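Local coordinates for tailspike protein (Acinetobacter phage vB_ApiP_P1, PDB 6E1R) that probably serves as the trimeric receptor-binding spike of the phage tail, recognising and hydrolysing the capsular polysaccharide of its Acinetobacter host, at residues 233-238 / 263-268; 257-262 / 282-287; 470-475 / 517-522; 483-488 / 507-512; 92-97 / 118-123. All coordinates share one frame; numbering follows the deposited sequence.

How the interactions relate
Interactions 1, 2 and 5 lie in the right-handed parallel beta-helix, and interactions 3 and 4 in the C-terminal beta-sandwich. Interactions 1 and 2, with centres about 10 Å apart, join successive coils; their segments alternate along the chain, and Thr262 OG1 probably bonds Phe234 N. Interaction 5 packs a helix on an early coil, its centre about 25 Å from that of interaction 1. At the far end, interactions 3 and 4 (centres about 7 Å apart) are joined by probable hydrogen bonds of Tyr487 OH to Pro517 O and Ser518 OG to Leu508 O. The centres of interactions 4 and 5 lie about 89 Å apart. Interactions 2, 3 and 4 reach a second subunit.

Interaction 1 (233-238 / 263-268)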
# COMPACT_ATOMS: atom_id res chain seq x y z
N GLY A 233 29.79 3.59 16.47
CA GLY A 233 28.48 3.90 15.93
C GLY A 233 28.01 2.80 15.00
O GLY A 233 28.80 2.01 14.47
N PHE A 234 26.70 2.75 14.79
CA PHE A 234 26.09 1.78 13.89
C PHE A 234 25.09 2.50 13.00
O PHE A 234 24.17 3.14 13.51
CB PHE A 234 25.41 0.64 14.65
CG PHE A 234 24.54 -0.23 13.79
CD1 PHE A 234 25.10 -1.21 12.98
CD2 PHE A 234 23.17 -0.07 13.78
CE1 PHE A 234 24.30 -2.01 12.19
CE2 PHE A 234 22.36 -0.87 12.99
CZ PHE A 234 22.93 -1.84 12.19
N LYS A 235 25.26 2.37 11.69
CA LYS A 235 24.31 2.87 10.71
C LYS A 235 23.82 1.70 9.88
O LYS A 235 24.62 0.86 9.45
CB LYS A 235 24.94 3.95 9.82
CG LYS A 235 24.00 4.48 8.75
CD LYS A 235 24.62 5.61 7.95
CE LYS A 235 24.86 6.83 8.83
NZ LYS A 235 25.48 7.96 8.09
N ALA A 236 22.51 1.63 9.67
CA ALA A 236 21.93 0.50 8.96
C ALA A 236 22.37 0.49 7.50
O ALA A 236 22.94 -0.49 7.01
CB ALA A 236 20.41 0.52 9.07
N ILE A 237 22.10 1.58 6.78
CA ILE A 237 22.33 1.64 5.34
C ILE A 237 22.93 2.99 4.97
O ILE A 237 22.49 4.03 5.46
CB ILE A 237 21.02 1.39 4.55
CG1 ILE A 237 20.52 -0.04 4.80
CG2 ILE A 237 21.23 1.62 3.06
CD1 ILE A 237 19.18 -0.32 4.18
N ARG A 238 23.95 2.96 4.11
CA ARG A 238 24.53 4.16 3.51
C ARG A 238 24.79 3.84 2.04
O ARG A 238 25.74 3.13 1.71
CB ARG A 238 25.84 4.58 4.16
CG ARG A 238 26.33 5.92 3.61
CD ARG A 238 27.81 6.15 3.83
NE ARG A 238 28.19 6.59 5.16
CZ ARG A 238 29.46 6.71 5.55
NH1 ARG A 238 30.44 6.41 4.70
NH2 ARG A 238 29.75 7.13 6.77
N ASP A 263 24.45 6.52 14.95
CA ASP A 263 25.15 7.46 14.09
C ASP A 263 24.27 8.68 13.85
O ASP A 263 23.27 8.90 14.54
CB ASP A 263 25.55 6.76 12.79
CG ASP A 263 26.75 7.41 12.12
OD1 ASP A 263 27.23 8.44 12.64
OD2 ASP A 263 27.21 6.89 11.09
N ASP A 264 24.63 9.50 12.86
CA ASP A 264 23.82 10.67 12.55
C ASP A 264 22.46 10.28 11.98
O ASP A 264 21.48 11.01 12.17
CB ASP A 264 24.56 11.58 11.56
CG ASP A 264 24.88 10.89 10.26
OD1 ASP A 264 25.30 9.71 10.30
OD2 ASP A 264 24.73 11.52 9.19
N CYS A 265 22.38 9.14 11.31
CA CYS A 265 21.11 8.62 10.82
C CYS A 265 21.21 7.11 10.70
O CYS A 265 22.28 6.52 10.81
CB CYS A 265 20.73 9.26 9.48
SG CYS A 265 21.97 9.10 8.19
N MSE A 266 20.05 6.48 10.48
CA MSE A 266 19.98 5.03 10.36
C MSE A 266 20.10 4.62 8.90
O MSE A 266 20.84 3.70 8.56
CB MSE A 266 18.67 4.51 10.96
CG MSE A 266 18.63 3.01 11.17
SE MSE A 266 20.04 2.37 12.35
CE MSE A 266 19.18 0.75 13.00
N ILE A 267 19.36 5.31 8.04
CA ILE A 267 19.35 5.06 6.60
C ILE A 267 19.74 6.34 5.89
O ILE A 267 19.26 7.43 6.24
CB ILE A 267 17.98 4.55 6.12
CG1 ILE A 267 17.55 3.32 6.93
CG2 ILE A 267 18.02 4.22 4.64
CD1 ILE A 267 16.16 2.83 6.61
N GLU A 268 20.62 6.22 4.89
CA GLU A 268 21.13 7.39 4.18
C GLU A 268 21.41 7.03 2.73
O GLU A 268 21.99 5.97 2.45
CB GLU A 268 22.41 7.93 4.84
CG GLU A 268 23.03 9.11 4.11
CD GLU A 268 24.28 9.63 4.80
OE1 GLU A 268 24.86 8.88 5.61
OE2 GLU A 268 24.67 10.78 4.52
O HOH W 1 22.42 5.67 13.14
O HOH W 2 28.21 7.46 8.96
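Ile237 and Arg238 run parallel to Ile267 and Glu268, with Ile237 N bonded to Met266 O at 3.0 Å (166° at the hydrogen) and Glu268 N returning a bond to Ile237 O. Just before this ladder, the side chain of Lys235 crosses to the other segment. Its CG lies 3.3 Å from Met266 O, and a bend at chi3 (-66°) brings CE in beside Asp263 OD2 and Asp264 OD1. NZ is then gripped twice: by Glu268 OE1 at 2.7 Å, met nearly along its C-O axis, and by the syn lone pair of Asp264 OD1 at 2.8 Å. Asp263 OD2 is a long third partner, 3.6 Å from NZ; its salt bridge to Arg205 is stronger. One water accepts from NZ and from Arg238 NH2. Lysine suits this buried place because its methylenes can pack while one ammonium serves several acids. The apolar part is built on Met266, a selenomethionine whose bend at chi2 (59°) places SE near Ala236. Its CE meets the edge of the Phe234 ring at CE2, 3.6 Å away. Met266 CG lies 3.7 Å from Ala236 CB. Ile237 and Ile267 pair in register, CB to CG2, on the face turned to Trp276. Like residues repeated at equal places of successive coils, next to a corner at Ala236, are typical of a parallel beta-helix.

Interaction 2 (257-262 / 282-287); sequences IFRKGT and DLEQNL
Arg259 and Glu284 lie side by side and point the same way, the guanidinium turned 42° from the carboxylate. The arginine chain, extended from CG to NE, carries NH2 to Glu284 OE2 at 3.2 Å, approaching that oxygen from above the carboxylate plane. Asp282 comes differently. Its carboxylate is almost perpendicular to the guanidinium (88°), and OD2, 3.3 Å from NH2, sits well out of the guanidinium plane, so charge attraction alone joins them. Ile257 CG2 lies over one face of the same group, toward its rim. Among the residues turned from these charges, Phe258 and Leu283 also run side by side, ring atom CD1 being 4.0 Å from Leu283 CG; Phe222 of the preceding coil stacks on the same ring.

Asn286 holds the turn that follows the strands. Its ND2 donates to Phe258 O at 3.2 Å from above the carbonyl plane, while OD1 accepts Gly261 N at 3.2 Å. A carboxamide suits this place because it offers a donor and an acceptor together. Asn311 bonds Asn286 N and, weakly, Leu283 O in the same manner one coil on, as in the asparagine ladders of parallel beta-helices. Lys260 and Gln285, both with positive phi, lie side by side at the corner, Lys260 CE reaching Gln285 OE1 at 3.3 Å.

Gln192 of the second subunit packs on Ile257 and Arg259. Arg259 faces Asp282 and Glu284 together, and Glu284 also lies near Glu309; the arginine would be expected to offset whatever negative charge these acids carry near the subunit boundary.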
# COMPACT_ATOMS: atom_id res chain seq x y z
N ILE A 257 13.28 -4.40 10.44
CA ILE A 257 13.37 -3.82 11.77
C ILE A 257 14.67 -3.03 11.87
O ILE A 257 15.74 -3.54 11.51
CB ILE A 257 13.30 -4.89 12.87
CG1 ILE A 257 11.99 -5.68 12.77
CG2 ILE A 257 13.41 -4.24 14.24
CD1 ILE A 257 11.98 -6.95 13.59
N PHE A 258 14.57 -1.80 12.37
CA PHE A 258 15.73 -0.92 12.56
C PHE A 258 15.73 -0.45 14.00
O PHE A 258 14.90 0.39 14.38
CB PHE A 258 15.68 0.27 11.60
CG PHE A 258 15.63 -0.12 10.15
CD1 PHE A 258 14.43 -0.43 9.54
CD2 PHE A 258 16.79 -0.15 9.38
CE1 PHE A 258 14.38 -0.78 8.20
CE2 PHE A 258 16.75 -0.50 8.05
CZ PHE A 258 15.54 -0.82 7.45
N ARG A 259 16.64 -0.99 14.81
CA ARG A 259 16.72 -0.67 16.23
C ARG A 259 18.13 -0.25 16.62
O ARG A 259 19.11 -0.70 16.02
CB ARG A 259 16.30 -1.87 17.11
CG ARG A 259 14.83 -2.23 17.06
CD ARG A 259 14.53 -3.24 18.15
NE ARG A 259 13.11 -3.58 18.21
CZ ARG A 259 12.59 -4.70 17.74
NH1 ARG A 259 13.37 -5.62 17.18
NH2 ARG A 259 11.29 -4.92 17.84
N LYS A 260 18.20 0.63 17.62
CA LYS A 260 19.44 0.93 18.34
C LYS A 260 20.50 1.56 17.43
O LYS A 260 21.68 1.20 17.49
CB LYS A 260 20.01 -0.32 19.02
CG LYS A 260 19.07 -1.01 19.98
CD LYS A 260 18.73 -0.13 21.17
CE LYS A 260 17.72 -0.83 22.08
NZ LYS A 260 18.26 -2.11 22.63
N GLY A 261 20.10 2.50 16.58
CA GLY A 261 21.07 3.25 15.81
C GLY A 261 21.75 4.30 16.66
O GLY A 261 21.18 4.84 17.60
N THR A 262 23.01 4.60 16.32
CA THR A 262 23.78 5.55 17.11
C THR A 262 24.55 6.56 16.28
O THR A 262 25.25 7.41 16.85
CB THR A 262 24.77 4.82 18.04
OG1 THR A 262 25.40 3.74 17.32
CG2 THR A 262 24.05 4.26 19.26
N ASP A 282 9.64 -1.52 11.01
CA ASP A 282 9.69 -1.17 12.43
C ASP A 282 10.95 -0.36 12.69
O ASP A 282 12.06 -0.90 12.65
CB ASP A 282 9.66 -2.44 13.29
CG ASP A 282 9.59 -2.14 14.77
OD1 ASP A 282 9.33 -0.98 15.14
OD2 ASP A 282 9.80 -3.08 15.57
N LEU A 283 10.79 0.93 12.96
CA LEU A 283 11.89 1.84 13.26
C LEU A 283 11.68 2.35 14.69
O LEU A 283 10.96 3.32 14.91
CB LEU A 283 11.96 3.00 12.26
CG LEU A 283 12.39 2.73 10.82
CD1 LEU A 283 11.30 2.03 10.01
CD2 LEU A 283 12.81 4.03 10.14
N GLU A 284 12.32 1.69 15.66
CA GLU A 284 12.11 2.03 17.06
C GLU A 284 13.40 1.88 17.84
O GLU A 284 14.34 1.20 17.42
CB GLU A 284 11.00 1.18 17.70
CG GLU A 284 11.31 -0.30 17.79
CD GLU A 284 10.25 -1.06 18.57
OE1 GLU A 284 9.88 -0.59 19.67
OE2 GLU A 284 9.80 -2.12 18.10
N GLN A 285 13.44 2.55 19.00
CA GLN A 285 14.51 2.42 19.98
C GLN A 285 15.87 2.86 19.42
O GLN A 285 16.91 2.34 19.82
CB GLN A 285 14.60 0.99 20.52
CG GLN A 285 13.33 0.53 21.23
CD GLN A 285 13.43 -0.89 21.73
OE1 GLN A 285 14.49 -1.51 21.69
NE2 GLN A 285 12.31 -1.42 22.23
N ASN A 286 15.86 3.82 18.50
CA ASN A 286 17.10 4.34 17.94
C ASN A 286 17.60 5.53 18.76
O ASN A 286 16.86 6.14 19.53
CB ASN A 286 16.90 4.75 16.48
CG ASN A 286 16.49 3.59 15.60
OD1 ASN A 286 17.33 2.87 15.07
ND2 ASN A 286 15.18 3.41 15.44
N LEU A 287 18.87 5.85 18.57
CA LEU A 287 19.53 6.96 19.25
C LEU A 287 20.27 7.83 18.25
O LEU A 287 21.36 8.35 18.53
CB LEU A 287 20.49 6.45 20.33
CG LEU A 287 19.86 5.67 21.48
CD1 LEU A 287 20.93 5.21 22.46
CD2 LEU A 287 18.81 6.50 22.18
O HOH W 3 15.48 -2.93 24.32
O HOH W 4 23.92 8.55 19.18

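Interaction 3 (470-475 / 517-522)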
# COMPACT_ATOMS: atom_id res chain seq x y z
N VAL A 470 -17.68 46.07 0.68
CA VAL A 470 -16.41 46.70 1.04
C VAL A 470 -16.46 47.10 2.51
O VAL A 470 -17.39 47.80 2.94
CB VAL A 470 -16.11 47.92 0.16
CG1 VAL A 470 -14.74 48.47 0.51
CG2 VAL A 470 -16.17 47.54 -1.31
N ASN A 471 -15.47 46.66 3.28
CA ASN A 471 -15.30 47.07 4.66
C ASN A 471 -14.01 47.87 4.74
O ASN A 471 -12.91 47.31 4.69
CB ASN A 471 -15.25 45.85 5.59
CG ASN A 471 -15.16 46.24 7.06
OD1 ASN A 471 -14.80 45.43 7.91
ND2 ASN A 471 -15.50 47.49 7.36
N ALA A 472 -14.14 49.19 4.86
CA ALA A 472 -13.00 50.09 4.97
C ALA A 472 -12.76 50.42 6.43
O ALA A 472 -13.70 50.68 7.19
CB ALA A 472 -13.23 51.37 4.16
N ILE A 473 -11.48 50.41 6.83
CA ILE A 473 -11.09 50.69 8.20
C ILE A 473 -9.94 51.68 8.19
O ILE A 473 -9.26 51.88 7.18
CB ILE A 473 -10.68 49.41 8.96
CG1 ILE A 473 -9.48 48.75 8.28
CG2 ILE A 473 -11.85 48.44 9.06
CD1 ILE A 473 -8.81 47.69 9.12
N PHE A 474 -9.72 52.30 9.35
CA PHE A 474 -8.59 53.19 9.55
C PHE A 474 -7.38 52.37 9.97
O PHE A 474 -7.46 51.57 10.90
CB PHE A 474 -8.92 54.24 10.62
CG PHE A 474 -7.83 55.26 10.82
CD1 PHE A 474 -7.39 56.04 9.77
CD2 PHE A 474 -7.26 55.43 12.06
CE1 PHE A 474 -6.39 56.98 9.95
CE2 PHE A 474 -6.26 56.37 12.26
CZ PHE A 474 -5.83 57.15 11.20
N GLY A 475 -6.26 52.58 9.28
CA GLY A 475 -5.06 51.81 9.55
C GLY A 475 -4.89 50.65 8.59
O GLY A 475 -5.24 50.75 7.41
N PRO A 517 -13.43 56.06 8.02
CA PRO A 517 -13.30 55.43 6.69
C PRO A 517 -14.49 55.74 5.78
O PRO A 517 -15.28 54.88 5.40
CB PRO A 517 -13.20 53.95 7.04
CG PRO A 517 -14.02 53.81 8.28
CD PRO A 517 -13.82 55.09 9.06
N SER A 518 -14.61 57.02 5.42
CA SER A 518 -15.75 57.51 4.64
C SER A 518 -15.31 57.73 3.20
O SER A 518 -14.42 58.54 2.93
CB SER A 518 -16.29 58.80 5.25
OG SER A 518 -16.49 58.66 6.64
N PHE A 519 -15.95 57.02 2.27
CA PHE A 519 -15.53 57.07 0.87
C PHE A 519 -16.74 56.96 -0.05
O PHE A 519 -17.74 56.31 0.28
CB PHE A 519 -14.53 55.96 0.55
CG PHE A 519 -13.35 55.93 1.48
CD1 PHE A 519 -12.30 56.82 1.31
CD2 PHE A 519 -13.30 55.03 2.53
CE1 PHE A 519 -11.21 56.80 2.17
CE2 PHE A 519 -12.22 55.00 3.39
CZ PHE A 519 -11.18 55.89 3.21
N THR A 520 -16.64 57.61 -1.20
CA THR A 520 -17.58 57.45 -2.30
C THR A 520 -16.90 56.63 -3.40
O THR A 520 -15.72 56.82 -3.68
CB THR A 520 -18.03 58.81 -2.85
OG1 THR A 520 -18.65 59.56 -1.81
CG2 THR A 520 -19.01 58.63 -4.00
N TRP A 521 -17.66 55.74 -4.02
CA TRP A 521 -17.11 54.70 -4.88
C TRP A 521 -17.44 54.95 -6.34
O TRP A 521 -18.56 55.36 -6.68
CB TRP A 521 -17.62 53.33 -4.44
CG TRP A 521 -17.26 53.03 -3.03
CD1 TRP A 521 -18.01 53.27 -1.92
CD2 TRP A 521 -16.03 52.46 -2.57
NE1 TRP A 521 -17.33 52.87 -0.79
CE2 TRP A 521 -16.11 52.38 -1.17
CE3 TRP A 521 -14.86 52.02 -3.21
CZ2 TRP A 521 -15.07 51.86 -0.39
CZ3 TRP A 521 -13.84 51.51 -2.44
CH2 TRP A 521 -13.95 51.43 -1.04
N SER A 522 -16.46 54.69 -7.20
CA SER A 522 -16.60 54.86 -8.64
C SER A 522 -15.75 53.81 -9.34
O SER A 522 -15.01 53.05 -8.70
CB SER A 522 -16.19 56.27 -9.08
OG SER A 522 -14.83 56.52 -8.79
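Pro517 lies against the backbone of Ala472, its ring atoms CB and CG each 3.3 Å from Ala472 O. The same CB stands 3.9 Å from Ala472 CB, and these two residues bury more surface here than any others. Proline suits the place: its compact apolar ring can rest on a strand whose own polar groups are already used, Ala472 being paired by its backbone with Ala485 of the neighbouring strand. Ala472 CB also meets the Phe519 ring, 3.8 Å from Phe519 CE2. A residue this small lets proline and phenylalanine both come close to one strand.

No hydrogen bond joins the two segments, as expected when they belong to different layers. Strand 465-474 is part of an antiparallel sheet of five strands and strand 519-523 is at the edge of one of four, and the two sheets pack face to face as a beta-sandwich, segments 470-474 and 517-521 running 145° apart from end to end. Met543 of strand 539-548 touches Val470, Ala472, Phe519 and Trp521, and so lies between the layers with them.

Further along, Trp521 and Val470 reach toward each other tip to tip. Val470 CG1, anti to the backbone N (chi1 -176°), comes down from above the indole plane onto the outer rim of the benzo ring, 3.4 Å from Trp521 CH2, while CG2 stands over the same face. Phe519 CB lies over the opposite face, offset toward the rim, and Tyr487 meets Trp521 edge-to-face. Asn471, whose CB points away from strand 519-523, bonds Asn550 of the second subunit.

Interaction 4 (483-488 / 507-512)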
# COMPACT_ATOMS: atom_id res chain seq x y z
N ASN A 483 -12.09 52.45 13.64
CA ASN A 483 -13.13 53.07 12.84
C ASN A 483 -13.41 52.22 11.60
O ASN A 483 -12.50 51.90 10.84
CB ASN A 483 -12.71 54.48 12.43
CG ASN A 483 -12.63 55.43 13.61
OD1 ASN A 483 -13.23 55.19 14.66
ND2 ASN A 483 -11.87 56.51 13.45
N SER A 484 -14.67 51.85 11.42
CA SER A 484 -15.06 50.92 10.37
C SER A 484 -16.28 51.45 9.62
O SER A 484 -17.08 52.21 10.16
CB SER A 484 -15.38 49.53 10.95
OG SER A 484 -15.88 48.67 9.95
N ALA A 485 -16.39 51.04 8.36
CA ALA A 485 -17.53 51.38 7.52
C ALA A 485 -17.71 50.29 6.48
O ALA A 485 -16.73 49.75 5.96
CB ALA A 485 -17.35 52.74 6.84
N VAL A 486 -18.97 49.96 6.19
CA VAL A 486 -19.31 48.92 5.23
C VAL A 486 -20.11 49.55 4.10
O VAL A 486 -20.92 50.46 4.33
CB VAL A 486 -20.09 47.76 5.88
CG1 VAL A 486 -19.22 47.07 6.92
CG2 VAL A 486 -21.37 48.25 6.51
N TYR A 487 -19.87 49.08 2.88
CA TYR A 487 -20.55 49.59 1.69
C TYR A 487 -21.03 48.42 0.85
O TYR A 487 -20.31 47.43 0.68
CB TYR A 487 -19.61 50.49 0.87
CG TYR A 487 -18.99 51.63 1.65
CD1 TYR A 487 -17.84 51.43 2.40
CD2 TYR A 487 -19.55 52.90 1.62
CE1 TYR A 487 -17.26 52.46 3.11
CE2 TYR A 487 -18.98 53.94 2.33
CZ TYR A 487 -17.84 53.71 3.07
OH TYR A 487 -17.26 54.74 3.78
N GLU A 488 -22.24 48.54 0.32
CA GLU A 488 -22.83 47.53 -0.54
C GLU A 488 -22.98 48.12 -1.93
O GLU A 488 -23.72 49.09 -2.12
CB GLU A 488 -24.19 47.07 0.00
CG GLU A 488 -24.82 45.91 -0.74
CD GLU A 488 -24.33 44.56 -0.23
OE1 GLU A 488 -23.21 44.49 0.31
OE2 GLU A 488 -25.08 43.57 -0.36
N GLY A 507 -21.95 52.69 9.35
CA GLY A 507 -20.75 53.09 10.04
C GLY A 507 -20.38 54.54 9.80
O GLY A 507 -21.21 55.38 9.44
N LEU A 508 -19.10 54.83 10.00
CA LEU A 508 -18.57 56.19 9.86
C LEU A 508 -18.36 56.48 8.38
O LEU A 508 -17.27 56.35 7.82
CB LEU A 508 -17.28 56.35 10.66
CG LEU A 508 -17.37 55.89 12.12
CD1 LEU A 508 -16.03 56.02 12.81
CD2 LEU A 508 -18.44 56.66 12.86
N THR A 509 -19.45 56.90 7.73
CA THR A 509 -19.48 57.10 6.28
C THR A 509 -19.59 58.56 5.88
O THR A 509 -19.77 58.85 4.69
CB THR A 509 -20.63 56.30 5.67
OG1 THR A 509 -21.87 56.69 6.28
CG2 THR A 509 -20.42 54.81 5.87
N SER A 510 -19.49 59.49 6.83
CA SER A 510 -19.71 60.90 6.55
C SER A 510 -18.46 61.76 6.64
O SER A 510 -18.49 62.92 6.22
CB SER A 510 -20.78 61.47 7.50
OG SER A 510 -22.03 60.84 7.29
N GLY A 511 -17.36 61.23 7.17
CA GLY A 511 -16.13 61.99 7.24
C GLY A 511 -16.13 63.09 8.27
O GLY A 511 -15.49 64.13 8.06
N ALA A 512 -16.83 62.89 9.39
CA ALA A 512 -16.85 63.91 10.44
C ALA A 512 -15.47 64.13 11.03
O ALA A 512 -15.19 65.22 11.54
CB ALA A 512 -17.84 63.51 11.53
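Leu508 meets Ser484 through its backbone first, its N donating a weak bond of 3.3 Å to Ser484 O. Its side chain then runs on past the same carbonyl: CB is 4.2 Å from Ser484 O, and CG, placed beside the backbone N by a chi1 of -51°, is no nearer. At the tip, CD1 lies 3.5 Å from both Asn483 CG and Asn483 OD1 and 3.7 Å from Asn483 CB, so the methyl packs along a polar chain whose ND2 is bonded to Ser515 O. Leucine suits a place where an apolar side chain also packs on Tyr499 of the second subunit.

Leu508 is the centre of an inverse gamma turn, with Thr509 N weakly bonded to Gly507 O. The turn directs Thr509 CG2 to Ala485 CB, 3.8 Å away, and to the hydroxyl end of Tyr487, which slides past it in the opposite direction. Gly507 faces Ala485 as an antiparallel non-hydrogen-bonded pair, at a positive phi that suits glycine.

Strand 484-494 thus runs between strands 465-474 and 497-507, and the chain leaving the latter folds over its start toward strand 519-523, where Phe519 N and Pro517 O bond Tyr487 OH.

Interaction 5 (92-97 / 118-123); sequences DHSAAL and RVNTTT
Asp92 CG, anti to the backbone N (chi1 -179°), stands near Asn120, and a chi1 of -52° sets Ser94 OG, beside its own backbone N, within reach of Thr121. Asp92 OD2 accepts Asn120 N at 2.8 Å almost head-on and Ser94 OG at 2.6 Å on its syn lone pair. OD1 meanwhile takes Ser94 N at 3.0 Å from above the carboxylate plane, closing an Asx turn. An aspartate suits the spot because its two oxygens can serve both segments together. Ser94 OG, donating to Asp92, also accepts Thr121 N at 3.1 Å.

His93 is the N-cap residue of helix 94-106, its O accepting Leu97 N in the first turn. This helix lies between strands 79-80 and 111-113, near the N-terminal end of the parallel beta-helix, and packs on it. The imidazole is pinned to strand 117-119, where Arg118 N bonds His93 ND1 at 2.9 Å and nearly straight (169°), while His93 N bonds Arg118 O at 2.7 Å. Phe115 meets that ring edge-to-face. One turn along the helix, Leu97 crosses Thr123 at about a right angle, CD2 lying 3.5 Å from Thr123 OG1.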
# COMPACT_ATOMS: atom_id res chain seq x y z
N ASP A 92 40.56 -18.18 10.14
CA ASP A 92 40.17 -17.38 8.99
C ASP A 92 39.63 -18.27 7.89
O ASP A 92 40.10 -19.40 7.70
CB ASP A 92 41.33 -16.53 8.46
CG ASP A 92 40.93 -15.67 7.29
OD1 ASP A 92 41.32 -15.99 6.15
OD2 ASP A 92 40.19 -14.69 7.51
N HIS A 93 38.65 -17.74 7.15
CA HIS A 93 38.05 -18.44 6.02
C HIS A 93 37.95 -17.54 4.80
O HIS A 93 37.10 -17.78 3.93
CB HIS A 93 36.66 -18.98 6.40
CG HIS A 93 36.63 -19.67 7.73
ND1 HIS A 93 36.31 -19.00 8.90
CD2 HIS A 93 36.87 -20.95 8.08
CE1 HIS A 93 36.36 -19.85 9.91
NE2 HIS A 93 36.69 -21.04 9.44
N SER A 94 38.79 -16.51 4.70
CA SER A 94 38.68 -15.53 3.63
C SER A 94 38.97 -16.16 2.27
O SER A 94 38.14 -16.10 1.35
CB SER A 94 39.62 -14.35 3.89
OG SER A 94 39.42 -13.82 5.19
N ALA A 95 40.15 -16.76 2.12
CA ALA A 95 40.52 -17.37 0.85
C ALA A 95 39.57 -18.50 0.48
O ALA A 95 39.32 -18.73 -0.71
CB ALA A 95 41.96 -17.88 0.90
N ALA A 96 39.04 -19.21 1.47
CA ALA A 96 38.07 -20.26 1.19
C ALA A 96 36.77 -19.68 0.66
O ALA A 96 36.17 -20.23 -0.28
CB ALA A 96 37.81 -21.09 2.45
N LEU A 97 36.31 -18.56 1.24
CA LEU A 97 35.09 -17.93 0.75
C LEU A 97 35.28 -17.40 -0.66
O LEU A 97 34.38 -17.52 -1.50
CB LEU A 97 34.66 -16.82 1.70
CG LEU A 97 33.34 -16.11 1.37
CD1 LEU A 97 32.19 -17.09 1.35
CD2 LEU A 97 33.07 -14.98 2.36
N ARG A 118 34.62 -16.75 9.56
CA ARG A 118 35.32 -15.58 10.07
C ARG A 118 36.36 -15.19 9.04
O ARG A 118 37.20 -16.01 8.65
CB ARG A 118 35.98 -15.89 11.42
CG ARG A 118 35.00 -16.34 12.49
CD ARG A 118 35.69 -16.59 13.82
NE ARG A 118 36.09 -15.34 14.48
CZ ARG A 118 35.28 -14.61 15.24
NH1 ARG A 118 34.03 -15.00 15.44
NH2 ARG A 118 35.72 -13.49 15.80
N VAL A 119 36.31 -13.93 8.59
CA VAL A 119 37.12 -13.46 7.47
C VAL A 119 37.85 -12.19 7.88
O VAL A 119 37.30 -11.35 8.60
CB VAL A 119 36.27 -13.23 6.20
CG1 VAL A 119 35.66 -14.54 5.72
CG2 VAL A 119 35.17 -12.20 6.47
N ASN A 120 39.10 -12.06 7.42
CA ASN A 120 39.88 -10.86 7.62
C ASN A 120 40.23 -10.17 6.31
O ASN A 120 40.88 -9.12 6.33
CB ASN A 120 41.18 -11.16 8.39
CG ASN A 120 42.13 -12.06 7.62
OD1 ASN A 120 41.74 -12.71 6.65
ND2 ASN A 120 43.38 -12.09 8.04
N THR A 121 39.82 -10.74 5.18
CA THR A 121 40.03 -10.16 3.87
C THR A 121 38.71 -10.15 3.11
O THR A 121 37.92 -11.09 3.22
CB THR A 121 41.10 -10.94 3.08
OG1 THR A 121 42.33 -10.92 3.81
CG2 THR A 121 41.32 -10.34 1.71
N THR A 122 38.48 -9.09 2.34
CA THR A 122 37.21 -8.93 1.65
C THR A 122 37.05 -9.98 0.55
O THR A 122 38.02 -10.60 0.10
CB THR A 122 37.09 -7.53 1.05
OG1 THR A 122 35.76 -7.34 0.54
CG2 THR A 122 38.09 -7.34 -0.08
N THR A 123 35.81 -10.16 0.13
CA THR A 123 35.46 -11.06 -0.96
C THR A 123 34.63 -10.29 -1.97
O THR A 123 33.51 -9.86 -1.66
CB THR A 123 34.69 -12.28 -0.46
OG1 THR A 123 35.08 -12.58 0.89
CG2 THR A 123 34.95 -13.48 -1.34